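Local coordinates for protein AvrL567-D (PDB 2QVT) that is a flax rust avirulence protein, probably an effector whose recognition by the host plant sets off disease resistance, at residues A[116-119]-A[120-123]; A[124-127]-A[128-131]. One frame throughout, in Å; residues are numbered along the deposited sequence.

Interaction 1: A[116-119]-A[120-123]; sequences RHSG and ATRR
Ser118 and Thr121 close a type I beta turn with Gly119 and Ala120 at its centre. Thr121 N donates to Ser118 O at 3.3 Å, the hydrogen bond expected across such a turn. The turn lies in the long loop between strands 98-104 and 141-148.

The Ser118 side chain adds a second bond to the turn. Its OG stands anti to the backbone N (chi1 165°), which carries it forward to accept from Ala120 N at 3.0 Å. OG also touches Ala120 CB. Thr121 is the buried residue of the group. Its OG1 shares water 1 with His117 N, with the water 2.7 Å from OG1. The methyl CG2 packs on Arg116 CG at 3.7 Å. Arg116 and Thr121 run past each other in opposite directions.

Arg116 then bends at chi3 (-50°), which brings NH1 to Thr121 O. NH1 donates to this oxygen at 3.0 Å, almost in line with the C=O bond. The hydrogen bond is bent at the proton (137°), and the oxygen is tilted from the guanidinium plane. Arg123 CB and CD lie over one guanidinium face, with CB 3.5 Å from Arg116 NH1. The end of Arg123 leads away, and the side chain touches Met66. Water 2 donates to both Ser118 O and Thr121 O. His117, just before the turn, points away from 120-123, and its NE2 is hydrogen-bonded to Thr102 OG1.

Ser118 O thus takes the turn bond and a water, while Thr121 O takes the arginine and the same water. Backbone, side-chain and water bonds together hold the exposed turn, and a guanidinium ties its entry to its exit.

Interaction 2: A[124-127]-A[128-131]; sequences TIQD and FHLF
A short 3-10 turn in the loop leading to strand 141-148 brings Gln126 and Asp127 against His129 and Leu130. Two backbone bonds define it: His129 N to Gln126 O at 3.0 Å and Leu130 N to Asp127 O at 3.0 Å.

The His129 side chain folds back across the start of the turn. Its ND1 accepts from Gln126 N at 2.9 Å. The hydrogen bond is nearly straight (166°), but the donor lies somewhat out of the imidazole plane. ND1 therefore acts as an acceptor, and the bond limits rotation of this buried ring. Thr124 O lies at the ring's edge, near CE1. The ring also meets His88, and the side chain touches Ile86 and Ile142 of the sheet.

Leu130 points back at the first half of the turn. Its CD2 meets Ile125 CG2 at 3.8 Å, and both side chains also touch Ile142. The branch CD1 lies against Asp127.

Gln126 and Phe128 lie side by side and point the same way. Phe128 has CG between its backbone N and carbonyl carbon (chi1 56°), which turns the ring back beneath Gln126. The amide plane is turned only 20° from the ring plane, but CB and CG do the touching. A CH-pi contact sets Gln126 CB over the ring face, 3.7 Å from the centroid, and Gln126 CG stands 3.5 Å from Phe128 CZ.

How the interactions relate
Both interactions lie in the loop that joins strand 98-104 to strand 141-148, an edge strand and an inner strand of the four-stranded antiparallel sheet. Interaction 1 comes first, and 124-127 follows directly on 120-123. Their centres are about 15 Å apart. Interaction 1 is a surface turn farther from the middle of the chain. Interaction 2 sits closer in and reaches the sheet through strands 81-86 and 141-148. The two meet where Arg122 CD packs on Phe128 CZ at 3.5 Å. Successive local turns thus shape this long crossing, one facing solvent and the next leaning on the sheet.

Interaction 1: A[116-119]-A[120-123]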
ATOM      1  N   ARG A 116       6.069   7.922  -7.192  1.00 38.48           N
ATOM      2  CA  ARG A 116       4.980   8.185  -8.126  1.00 41.89           C
ATOM      3  C   ARG A 116       5.547   8.578  -9.496  1.00 42.80           C
ATOM      4  O   ARG A 116       6.488   9.371  -9.556  1.00 42.83           O
ATOM      5  CB  ARG A 116       4.041   9.280  -7.582  1.00 41.28           C
ATOM      6  CG  ARG A 116       3.434   8.967  -6.195  1.00 43.96           C
ATOM      7  CD  ARG A 116       2.429  10.044  -5.745  1.00 45.38           C
ATOM      8  NE  ARG A 116       2.972  11.399  -5.877  1.00 52.98           N
ATOM      9  CZ  ARG A 116       2.260  12.513  -6.088  1.00 55.68           C
ATOM     10  NH1 ARG A 116       0.930  12.481  -6.191  1.00 55.22           N
ATOM     11  NH2 ARG A 116       2.892  13.679  -6.201  1.00 57.41           N
ATOM     12  N   HIS A 117       4.977   8.030 -10.575  1.00 44.61           N
ATOM     13  CA  HIS A 117       5.488   8.231 -11.950  1.00 47.24           C
ATOM     14  C   HIS A 117       4.521   9.035 -12.815  1.00 48.03           C
ATOM     15  O   HIS A 117       4.897   9.543 -13.890  1.00 47.99           O
ATOM     16  CB  HIS A 117       5.784   6.885 -12.631  1.00 47.86           C
ATOM     17  CG  HIS A 117       6.697   6.010 -11.830  1.00 50.54           C
ATOM     18  ND1 HIS A 117       8.060   5.977 -12.032  1.00 52.61           N
ATOM     19  CD2 HIS A 117       6.448   5.177 -10.787  1.00 51.82           C
ATOM     20  CE1 HIS A 117       8.609   5.144 -11.162  1.00 54.60           C
ATOM     21  NE2 HIS A 117       7.653   4.646 -10.396  1.00 53.38           N
ATOM     22  N   SER A 118       3.280   9.152 -12.330  1.00 48.49           N
ATOM     23  CA  SER A 118       2.233   9.923 -12.997  1.00 48.66           C
ATOM     24  C   SER A 118       1.619  10.916 -12.022  1.00 48.42           C
ATOM     25  O   SER A 118       1.576  10.654 -10.820  1.00 48.51           O
ATOM     26  CB  SER A 118       1.173   8.972 -13.533  1.00 48.96           C
ATOM     27  OG  SER A 118      -0.014   9.655 -13.880  1.00 51.38           O
ATOM     28  N   GLY A 119       1.179  12.068 -12.536  1.00 48.52           N
ATOM     29  CA  GLY A 119       0.446  13.085 -11.755  1.00 47.92           C
ATOM     30  C   GLY A 119      -0.927  12.580 -11.320  1.00 47.83           C
ATOM     31  O   GLY A 119      -1.456  13.010 -10.291  1.00 48.66           O
ATOM     32  N   ALA A 120      -1.473  11.634 -12.087  1.00 47.09           N
ATOM     33  CA  ALA A 120      -2.719  10.909 -11.759  1.00 46.26           C
ATOM     34  C   ALA A 120      -2.657   9.960 -10.519  1.00 44.84           C
ATOM     35  O   ALA A 120      -3.703   9.571  -9.969  1.00 44.84           O
ATOM     36  CB  ALA A 120      -3.215  10.117 -13.016  1.00 46.69           C
ATOM     37  N   THR A 121      -1.447   9.575 -10.110  1.00 42.69           N
ATOM     38  CA  THR A 121      -1.249   8.713  -8.924  1.00 40.22           C
ATOM     39  C   THR A 121      -1.643   9.471  -7.654  1.00 38.04           C
ATOM     40  O   THR A 121      -1.011  10.433  -7.307  1.00 37.24           O
ATOM     41  CB  THR A 121       0.226   8.214  -8.863  1.00 39.98           C
ATOM     42  OG1 THR A 121       0.543   7.550 -10.091  1.00 41.64           O
ATOM     43  CG2 THR A 121       0.474   7.237  -7.711  1.00 39.11           C
ATOM     44  N   ARG A 122      -2.710   9.052  -6.984  1.00 37.43           N
ATOM     45  CA  ARG A 122      -3.075   9.621  -5.663  1.00 36.27           C
ATOM     46  C   ARG A 122      -1.922   9.474  -4.667  1.00 35.26           C
ATOM     47  O   ARG A 122      -1.340   8.385  -4.561  1.00 33.55           O
ATOM     48  CB  ARG A 122      -4.320   8.928  -5.091  1.00 37.09           C
ATOM     49  CG  ARG A 122      -5.518   8.885  -6.048  1.00 38.29           C
ATOM     50  CD  ARG A 122      -6.581   9.850  -5.639  1.00 41.51           C
ATOM     51  NE  ARG A 122      -7.077  10.658  -6.759  1.00 42.55           N
ATOM     52  CZ  ARG A 122      -7.237  11.982  -6.715  1.00 41.99           C
ATOM     53  NH1 ARG A 122      -6.990  12.643  -5.594  1.00 40.77           N
ATOM     54  NH2 ARG A 122      -7.671  12.645  -7.798  1.00 44.17           N
ATOM     55  N   ARG A 123      -1.595  10.554  -3.942  1.00 34.67           N
ATOM     56  CA  ARG A 123      -0.582  10.439  -2.877  1.00 34.89           C
ATOM     57  C   ARG A 123      -1.178  10.059  -1.517  1.00 31.85           C
ATOM     58  O   ARG A 123      -0.530   9.436  -0.719  1.00 30.52           O
ATOM     59  CB  ARG A 123       0.403  11.642  -2.808  1.00 35.62           C
ATOM     60  CG  ARG A 123      -0.147  12.948  -2.280  1.00 37.97           C
ATOM     61  CD  ARG A 123       0.958  14.055  -2.088  1.00 39.04           C
ATOM     62  NE  ARG A 123       1.744  13.923  -0.839  1.00 44.55           N
ATOM     63  CZ  ARG A 123       1.313  14.248   0.389  1.00 45.79           C
ATOM     64  NH1 ARG A 123       0.091  14.721   0.580  1.00 46.14           N
ATOM     65  NH2 ARG A 123       2.111  14.089   1.449  1.00 47.19           N
TER
HETATM   66  O   HOH W   1       2.792   6.120 -10.584  1.00 34.34           O
HETATM   67  O   HOH W   2       0.703  11.878  -8.754  1.00 51.84           O

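Interaction 2: A[124-127]-A[128-131]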
ATOM      1  N   THR A 124      -2.432  10.417  -1.281  1.00 29.92           N
ATOM      2  CA  THR A 124      -3.029  10.132   0.008  1.00 27.83           C
ATOM      3  C   THR A 124      -4.271   9.267  -0.133  1.00 25.87           C
ATOM      4  O   THR A 124      -4.882   9.194  -1.211  1.00 25.04           O
ATOM      5  CB  THR A 124      -3.378  11.407   0.797  1.00 28.30           C
ATOM      6  OG1 THR A 124      -4.436  12.077   0.113  1.00 27.86           O
ATOM      7  CG2 THR A 124      -2.154  12.302   0.962  1.00 26.63           C
ATOM      8  N   ILE A 125      -4.574   8.571   0.957  1.00 23.56           N
ATOM      9  CA  ILE A 125      -5.740   7.710   1.072  1.00 22.62           C
ATOM     10  C   ILE A 125      -7.045   8.546   1.049  1.00 23.65           C
ATOM     11  O   ILE A 125      -7.134   9.593   1.674  1.00 23.37           O
ATOM     12  CB  ILE A 125      -5.591   6.776   2.341  1.00 22.65           C
ATOM     13  CG1 ILE A 125      -4.311   5.937   2.225  1.00 19.99           C
ATOM     14  CG2 ILE A 125      -6.860   5.874   2.568  1.00 19.74           C
ATOM     15  CD1 ILE A 125      -4.276   5.015   0.961  1.00 22.25           C
ATOM     16  N   GLN A 126      -8.021   8.103   0.255  1.00 24.73           N
ATOM     17  CA  GLN A 126      -9.289   8.793   0.081  1.00 24.69           C
ATOM     18  C   GLN A 126     -10.439   7.857   0.483  1.00 23.27           C
ATOM     19  O   GLN A 126     -10.251   6.665   0.604  1.00 22.21           O
ATOM     20  CB  GLN A 126      -9.482   9.171  -1.396  1.00 25.88           C
ATOM     21  CG  GLN A 126      -8.320   9.895  -2.078  1.00 31.07           C
ATOM     22  CD  GLN A 126      -8.171  11.345  -1.653  1.00 38.09           C
ATOM     23  OE1 GLN A 126      -9.135  12.003  -1.224  1.00 40.57           O
ATOM     24  NE2 GLN A 126      -6.955  11.852  -1.764  1.00 39.58           N
ATOM     25  N   ASP A 127     -11.645   8.405   0.613  1.00 22.60           N
ATOM     26  CA  ASP A 127     -12.815   7.642   1.008  1.00 21.26           C
ATOM     27  C   ASP A 127     -13.078   6.487   0.036  1.00 21.15           C
ATOM     28  O   ASP A 127     -13.522   5.419   0.466  1.00 19.44           O
ATOM     29  CB  ASP A 127     -14.042   8.533   1.090  1.00 21.65           C
ATOM     30  CG  ASP A 127     -13.991   9.544   2.281  1.00 23.98           C
ATOM     31  OD1 ASP A 127     -13.165   9.357   3.207  1.00 24.52           O
ATOM     32  OD2 ASP A 127     -14.813  10.517   2.291  1.00 22.90           O
ATOM     33  N   PHE A 128     -12.781   6.694  -1.251  1.00 20.20           N
ATOM     34  CA  PHE A 128     -13.023   5.669  -2.278  1.00 20.43           C
ATOM     35  C   PHE A 128     -12.035   4.466  -2.256  1.00 19.70           C
ATOM     36  O   PHE A 128     -12.214   3.506  -2.992  1.00 20.03           O
ATOM     37  CB  PHE A 128     -13.180   6.291  -3.704  1.00 19.72           C
ATOM     38  CG  PHE A 128     -12.016   7.133  -4.144  1.00 21.24           C
ATOM     39  CD1 PHE A 128     -10.817   6.531  -4.579  1.00 20.39           C
ATOM     40  CD2 PHE A 128     -12.118   8.517  -4.148  1.00 21.74           C
ATOM     41  CE1 PHE A 128      -9.731   7.281  -4.983  1.00 20.11           C
ATOM     42  CE2 PHE A 128     -11.030   9.306  -4.579  1.00 21.77           C
ATOM     43  CZ  PHE A 128      -9.826   8.671  -4.999  1.00 21.82           C
ATOM     44  N   HIS A 129     -11.015   4.538  -1.398  1.00 19.24           N
ATOM     45  CA  HIS A 129     -10.093   3.426  -1.091  1.00 18.41           C
ATOM     46  C   HIS A 129     -10.547   2.633   0.130  1.00 19.66           C
ATOM     47  O   HIS A 129      -9.986   1.574   0.411  1.00 18.59           O
ATOM     48  CB  HIS A 129      -8.735   3.970  -0.680  1.00 18.23           C
ATOM     49  CG  HIS A 129      -8.005   4.713  -1.751  1.00 17.42           C
ATOM     50  ND1 HIS A 129      -7.372   5.919  -1.508  1.00 16.73           N
ATOM     51  CD2 HIS A 129      -7.750   4.401  -3.052  1.00 17.84           C
ATOM     52  CE1 HIS A 129      -6.766   6.320  -2.614  1.00 17.11           C
ATOM     53  NE2 HIS A 129      -6.973   5.413  -3.562  1.00 18.37           N
ATOM     54  N   LEU A 130     -11.540   3.140   0.882  1.00 20.71           N
ATOM     55  CA  LEU A 130     -11.872   2.547   2.213  1.00 21.11           C
ATOM     56  C   LEU A 130     -12.984   1.513   2.175  1.00 21.56           C
ATOM     57  O   LEU A 130     -14.031   1.770   1.571  1.00 22.20           O
ATOM     58  CB  LEU A 130     -12.246   3.630   3.214  1.00 20.25           C
ATOM     59  CG  LEU A 130     -11.251   4.768   3.469  1.00 21.97           C
ATOM     60  CD1 LEU A 130     -11.920   5.797   4.447  1.00 21.21           C
ATOM     61  CD2 LEU A 130      -9.957   4.206   4.002  1.00 19.89           C
ATOM     62  N   PHE A 131     -12.751   0.368   2.834  1.00 20.78           N
ATOM     63  CA  PHE A 131     -13.764  -0.690   3.005  1.00 20.28           C
ATOM     64  C   PHE A 131     -14.192  -0.796   4.472  1.00 21.37           C
ATOM     65  O   PHE A 131     -13.318  -0.811   5.382  1.00 20.74           O
ATOM     66  CB  PHE A 131     -13.193  -2.055   2.565  1.00 19.59           C
ATOM     67  CG  PHE A 131     -12.860  -2.135   1.073  1.00 18.36           C
ATOM     68  CD1 PHE A 131     -13.786  -2.700   0.171  1.00 16.96           C
ATOM     69  CD2 PHE A 131     -11.658  -1.634   0.578  1.00 13.21           C
ATOM     70  CE1 PHE A 131     -13.478  -2.775  -1.213  1.00 17.36           C
ATOM     71  CE2 PHE A 131     -11.382  -1.668  -0.780  1.00 14.67           C
ATOM     72  CZ  PHE A 131     -12.266  -2.229  -1.675  1.00 14.56           C
TER